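Local structure of muramidase (Sodiomyces alcalophilus, 6ZM8) at residues R1-Q11 with Y185-G196. The protein is a fungal lysozyme of glycoside hydrolase family 25 that cleaves the glycan strands of bacterial peptidoglycan. Numbering follows the deposited sequence.
Sequences RIPGFDISGWQ and YPQGGDSNWFNG
Arg1 lies flat along one face of the Trp193 indole. Its CB and CG both pass Phe194 O, CG at 3.4 Å, and CG also meets CB of Trp193. CD then rides over the five-membered ring in a CH-pi contact, and NE passes 3.5 Å from Trp193 CD2. A bend at chi3 (43°) lays the guanidinium down with its plane 8° from that of the ring: CZ makes the cation-pi contact, while NH1 reaches over CE2 and CZ2, and NH2 lies nearer NE1. Pro3 CB packs 3.6 Å from Trp193 CZ3. With an alanine at Trp193 the guanidinium is likely to lose its stacking surface and be free to swing, and a gap would probably open beside Pro3.

Strands 2-7 and 190-194 pair antiparallel through six backbone bonds, closing the curled sheet of this TIM-barrel-clan fold between its first and last strands. Phe5, on the same face as Trp193, stacks face to face with Tyr185 from the turn that leads into strand 190-194, centroids 4.0 Å apart, next to Ala19 of helix 16-22. On the other face, Asp6 OD1 lies 2.5 Å from Asp190 OD2. Asn192 ND2 donates to the anti lone pair of Asp6 OD2 (2.9 Å), which Gln180 NE2 also grips; these two bonds fix the turn of the carboxylate, and the strand pair thus presents a cluster of acidic and amide side chains on one face of the sheet.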
loop_
_atom_site.group_PDB
_atom_site.type_symbol
_atom_site.label_atom_id
_atom_site.label_comp_id
_atom_site.label_asym_id
_atom_site.label_seq_id
_atom_site.Cartn_x
_atom_site.Cartn_y
_atom_site.Cartn_z
ATOM N N ARG A 1 -12.372 -12.579 7.311
ATOM C CA ARG A 1 -11.847 -11.309 6.934
ATOM C C ARG A 1 -11.628 -10.457 8.161
ATOM O O ARG A 1 -12.351 -10.671 9.140
ATOM C CB ARG A 1 -12.937 -10.632 6.109
ATOM C CG ARG A 1 -12.506 -10.078 4.800
ATOM C CD ARG A 1 -13.654 -10.002 3.807
ATOM N NE ARG A 1 -14.889 -9.514 4.412
ATOM C CZ ARG A 1 -16.008 -9.217 3.739
ATOM N NH1 ARG A 1 -17.104 -8.779 4.357
ATOM N NH2 ARG A 1 -16.034 -9.375 2.430
ATOM N N ILE A 2 -10.683 -9.514 8.097
ATOM C CA ILE A 2 -10.415 -8.564 9.170
ATOM C C ILE A 2 -10.602 -7.165 8.623
ATOM O O ILE A 2 -10.074 -6.861 7.543
ATOM C CB ILE A 2 -9.018 -8.755 9.763
ATOM C CG1 ILE A 2 -8.967 -10.136 10.450
ATOM C CG2 ILE A 2 -8.657 -7.636 10.725
ATOM C CD1 ILE A 2 -7.614 -10.468 11.036
ATOM N N PRO A 3 -11.291 -6.260 9.342
ATOM C CA PRO A 3 -11.434 -4.885 8.871
ATOM C C PRO A 3 -10.205 -4.033 9.170
ATOM O O PRO A 3 -9.588 -4.152 10.232
ATOM C CB PRO A 3 -12.649 -4.338 9.666
ATOM C CG PRO A 3 -12.938 -5.346 10.699
ATOM C CD PRO A 3 -12.049 -6.479 10.586
ATOM N N GLY A 4 -9.951 -3.099 8.263
ATOM C CA GLY A 4 -8.994 -2.046 8.509
ATOM C C GLY A 4 -9.275 -0.887 7.560
ATOM O O GLY A 4 -10.336 -0.792 6.956
ATOM N N PHE A 5 -8.298 0.027 7.457
ATOM C CA PHE A 5 -8.565 1.280 6.762
ATOM C C PHE A 5 -7.233 1.906 6.330
ATOM O O PHE A 5 -6.159 1.377 6.603
ATOM C CB PHE A 5 -9.459 2.222 7.605
ATOM C CG PHE A 5 -8.861 2.837 8.846
ATOM C CD1 PHE A 5 -8.570 2.085 9.986
ATOM C CD2 PHE A 5 -8.646 4.204 8.904
ATOM C CE1 PHE A 5 -8.099 2.682 11.141
ATOM C CE2 PHE A 5 -8.187 4.820 10.063
ATOM C CZ PHE A 5 -7.931 4.054 11.187
ATOM N N ASP A 6 -7.331 3.034 5.628
ATOM C CA ASP A 6 -6.130 3.774 5.262
ATOM C C ASP A 6 -6.455 5.262 5.223
ATOM O O ASP A 6 -7.594 5.677 5.008
ATOM C CB ASP A 6 -5.496 3.289 3.935
ATOM C CG ASP A 6 -6.424 3.429 2.749
ATOM O OD1 ASP A 6 -6.517 4.574 2.223
ATOM O OD2 ASP A 6 -7.066 2.421 2.367
ATOM N N ILE A 7 -5.407 6.027 5.485
ATOM C CA ILE A 7 -5.476 7.485 5.650
ATOM C C ILE A 7 -4.214 8.123 5.074
ATOM O O ILE A 7 -3.164 7.495 4.896
ATOM C CB ILE A 7 -5.651 7.873 7.134
ATOM C CG1 ILE A 7 -4.475 7.351 7.985
ATOM C CG2 ILE A 7 -7.005 7.412 7.665
ATOM C CD1 ILE A 7 -4.661 7.557 9.477
ATOM N N SER A 8 -4.354 9.424 4.835
ATOM C CA SER A 8 -3.262 10.276 4.369
ATOM C C SER A 8 -3.412 11.635 5.026
ATOM O O SER A 8 -4.265 11.844 5.905
ATOM C CB SER A 8 -3.282 10.414 2.858
ATOM O OG SER A 8 -4.384 11.214 2.462
ATOM N N GLY A 9 -2.618 12.604 4.574
ATOM C CA GLY A 9 -2.769 13.976 5.059
ATOM C C GLY A 9 -4.072 14.607 4.625
ATOM O O GLY A 9 -4.361 15.742 5.087
ATOM N N TRP A 10 -4.870 13.994 3.784
ATOM C CA TRP A 10 -6.203 14.492 3.467
ATOM C C TRP A 10 -7.123 14.450 4.689
ATOM O O TRP A 10 -8.072 15.216 4.731
ATOM C CB TRP A 10 -6.791 13.652 2.315
ATOM C CG TRP A 10 -7.943 14.238 1.602
ATOM C CD1 TRP A 10 -9.256 13.889 1.761
ATOM C CD2 TRP A 10 -7.917 15.268 0.623
ATOM N NE1 TRP A 10 -10.054 14.654 0.962
ATOM C CE2 TRP A 10 -9.259 15.521 0.262
ATOM C CE3 TRP A 10 -6.918 16.034 0.043
ATOM C CZ2 TRP A 10 -9.613 16.481 -0.666
ATOM C CZ3 TRP A 10 -7.273 16.985 -0.909
ATOM C CH2 TRP A 10 -8.602 17.184 -1.257
ATOM N N GLN A 11 -6.873 13.525 5.628
ATOM C CA GLN A 11 -7.734 13.328 6.801
ATOM C C GLN A 11 -7.198 14.137 7.957
ATOM O O GLN A 11 -6.166 13.777 8.518
ATOM C CB GLN A 11 -7.767 11.851 7.212
ATOM C CG GLN A 11 -8.687 10.994 6.369
ATOM C CD GLN A 11 -8.252 10.806 4.963
ATOM O OE1 GLN A 11 -7.184 10.279 4.695
ATOM N NE2 GLN A 11 -9.161 11.199 4.063
ATOM N N TYR A 185 -14.452 5.572 4.984
ATOM C CA TYR A 185 -14.186 5.239 6.382
ATOM C C TYR A 185 -14.914 6.266 7.245
ATOM O O TYR A 185 -14.897 7.468 6.928
ATOM C CB TYR A 185 -12.675 5.263 6.656
ATOM C CG TYR A 185 -12.353 4.742 8.029
ATOM C CD1 TYR A 185 -12.471 3.378 8.274
ATOM C CD2 TYR A 185 -12.030 5.576 9.085
ATOM C CE1 TYR A 185 -12.348 2.851 9.547
ATOM C CE2 TYR A 185 -11.905 5.066 10.382
ATOM C CZ TYR A 185 -12.094 3.696 10.612
ATOM O OH TYR A 185 -12.010 3.240 11.897
ATOM N N PRO A 186 -15.529 5.876 8.383
ATOM C CA PRO A 186 -16.419 6.834 9.083
ATOM C C PRO A 186 -15.726 8.087 9.575
ATOM O O PRO A 186 -16.371 9.133 9.654
ATOM C CB PRO A 186 -17.001 6.019 10.230
ATOM C CG PRO A 186 -16.162 4.773 10.330
ATOM C CD PRO A 186 -15.701 4.528 8.929
ATOM N N GLN A 187 -14.457 7.992 9.933
ATOM C CA GLN A 187 -13.681 9.151 10.396
ATOM C C GLN A 187 -12.933 9.840 9.267
ATOM O O GLN A 187 -12.173 10.771 9.559
ATOM C CB GLN A 187 -12.678 8.740 11.476
ATOM C CG GLN A 187 -13.338 8.145 12.723
ATOM C CD GLN A 187 -12.311 8.019 13.810
ATOM O OE1 GLN A 187 -11.660 9.003 14.178
ATOM N NE2 GLN A 187 -12.098 6.813 14.327
ATOM N N GLY A 188 -13.130 9.406 8.028
ATOM C CA GLY A 188 -12.373 9.887 6.893
ATOM C C GLY A 188 -11.309 8.856 6.502
ATOM O O GLY A 188 -10.628 8.302 7.369
ATOM N N GLY A 189 -11.172 8.642 5.206
ATOM C CA GLY A 189 -10.234 7.669 4.670
ATOM C C GLY A 189 -10.952 6.581 3.913
ATOM O O GLY A 189 -12.133 6.683 3.584
ATOM N N ASP A 190 -10.193 5.525 3.611
ATOM C CA ASP A 190 -10.724 4.413 2.846
ATOM C C ASP A 190 -10.846 3.165 3.715
ATOM O O ASP A 190 -10.112 3.013 4.681
ATOM C CB ASP A 190 -9.830 4.088 1.638
ATOM C CG ASP A 190 -9.500 5.351 0.865
ATOM O OD1 ASP A 190 -10.386 6.023 0.395
ATOM O OD2 ASP A 190 -8.253 5.681 0.760
ATOM N N SER A 191 -11.773 2.276 3.347
ATOM C CA SER A 191 -11.984 1.048 4.096
ATOM C C SER A 191 -11.390 -0.144 3.350
ATOM O O SER A 191 -11.533 -0.243 2.131
ATOM C CB SER A 191 -13.473 0.778 4.310
ATOM O OG SER A 191 -14.097 1.890 4.957
ATOM N N ASN A 192 -10.779 -1.049 4.119
ATOM C CA ASN A 192 -10.138 -2.237 3.581
ATOM C C ASN A 192 -10.611 -3.492 4.319
ATOM O O ASN A 192 -10.901 -3.480 5.512
ATOM C CB ASN A 192 -8.611 -2.171 3.763
ATOM C CG ASN A 192 -8.041 -0.987 3.013
ATOM O OD1 ASN A 192 -8.154 -0.910 1.795
ATOM N ND2 ASN A 192 -7.430 -0.050 3.750
ATOM N N TRP A 193 -10.566 -4.605 3.581
ATOM C CA TRP A 193 -10.603 -5.948 4.156
ATOM C C TRP A 193 -9.242 -6.589 3.996
ATOM O O TRP A 193 -8.628 -6.499 2.927
ATOM C CB TRP A 193 -11.618 -6.845 3.448
ATOM C CG TRP A 193 -13.044 -6.402 3.562
ATOM C CD1 TRP A 193 -13.885 -6.105 2.540
ATOM C CD2 TRP A 193 -13.820 -6.189 4.766
ATOM N NE1 TRP A 193 -15.126 -5.751 2.996
ATOM C CE2 TRP A 193 -15.113 -5.738 4.362
ATOM C CE3 TRP A 193 -13.553 -6.314 6.131
ATOM C CZ2 TRP A 193 -16.115 -5.411 5.290
ATOM C CZ3 TRP A 193 -14.542 -5.986 7.041
ATOM C CH2 TRP A 193 -15.801 -5.553 6.625
ATOM N N PHE A 194 -8.810 -7.301 5.033
ATOM C CA PHE A 194 -7.699 -8.244 4.940
ATOM C C PHE A 194 -8.285 -9.643 4.773
ATOM O O PHE A 194 -9.156 -10.066 5.539
ATOM C CB PHE A 194 -6.838 -8.190 6.220
ATOM C CG PHE A 194 -5.824 -9.312 6.275
ATOM C CD1 PHE A 194 -4.698 -9.305 5.476
ATOM C CD2 PHE A 194 -6.020 -10.394 7.146
ATOM C CE1 PHE A 194 -3.777 -10.345 5.546
ATOM C CE2 PHE A 194 -5.097 -11.425 7.216
ATOM C CZ PHE A 194 -3.985 -11.403 6.425
ATOM N N ASN A 195 -7.763 -10.368 3.766
ATOM C CA ASN A 195 -8.259 -11.695 3.394
ATOM C C ASN A 195 -7.584 -12.790 4.215
ATOM O O ASN A 195 -6.822 -13.571 3.682
ATOM C CB ASN A 195 -7.995 -11.910 1.908
ATOM C CG ASN A 195 -8.601 -13.149 1.343
ATOM O OD1 ASN A 195 -9.446 -13.779 1.995
ATOM N ND2 ASN A 195 -8.188 -13.496 0.150
ATOM N N GLY A 196 -7.927 -12.881 5.463
ATOM C CA GLY A 196 -7.390 -13.907 6.319
ATOM C C GLY A 196 -7.755 -13.654 7.756
ATOM O O GLY A 196 -8.479 -12.700 8.070
#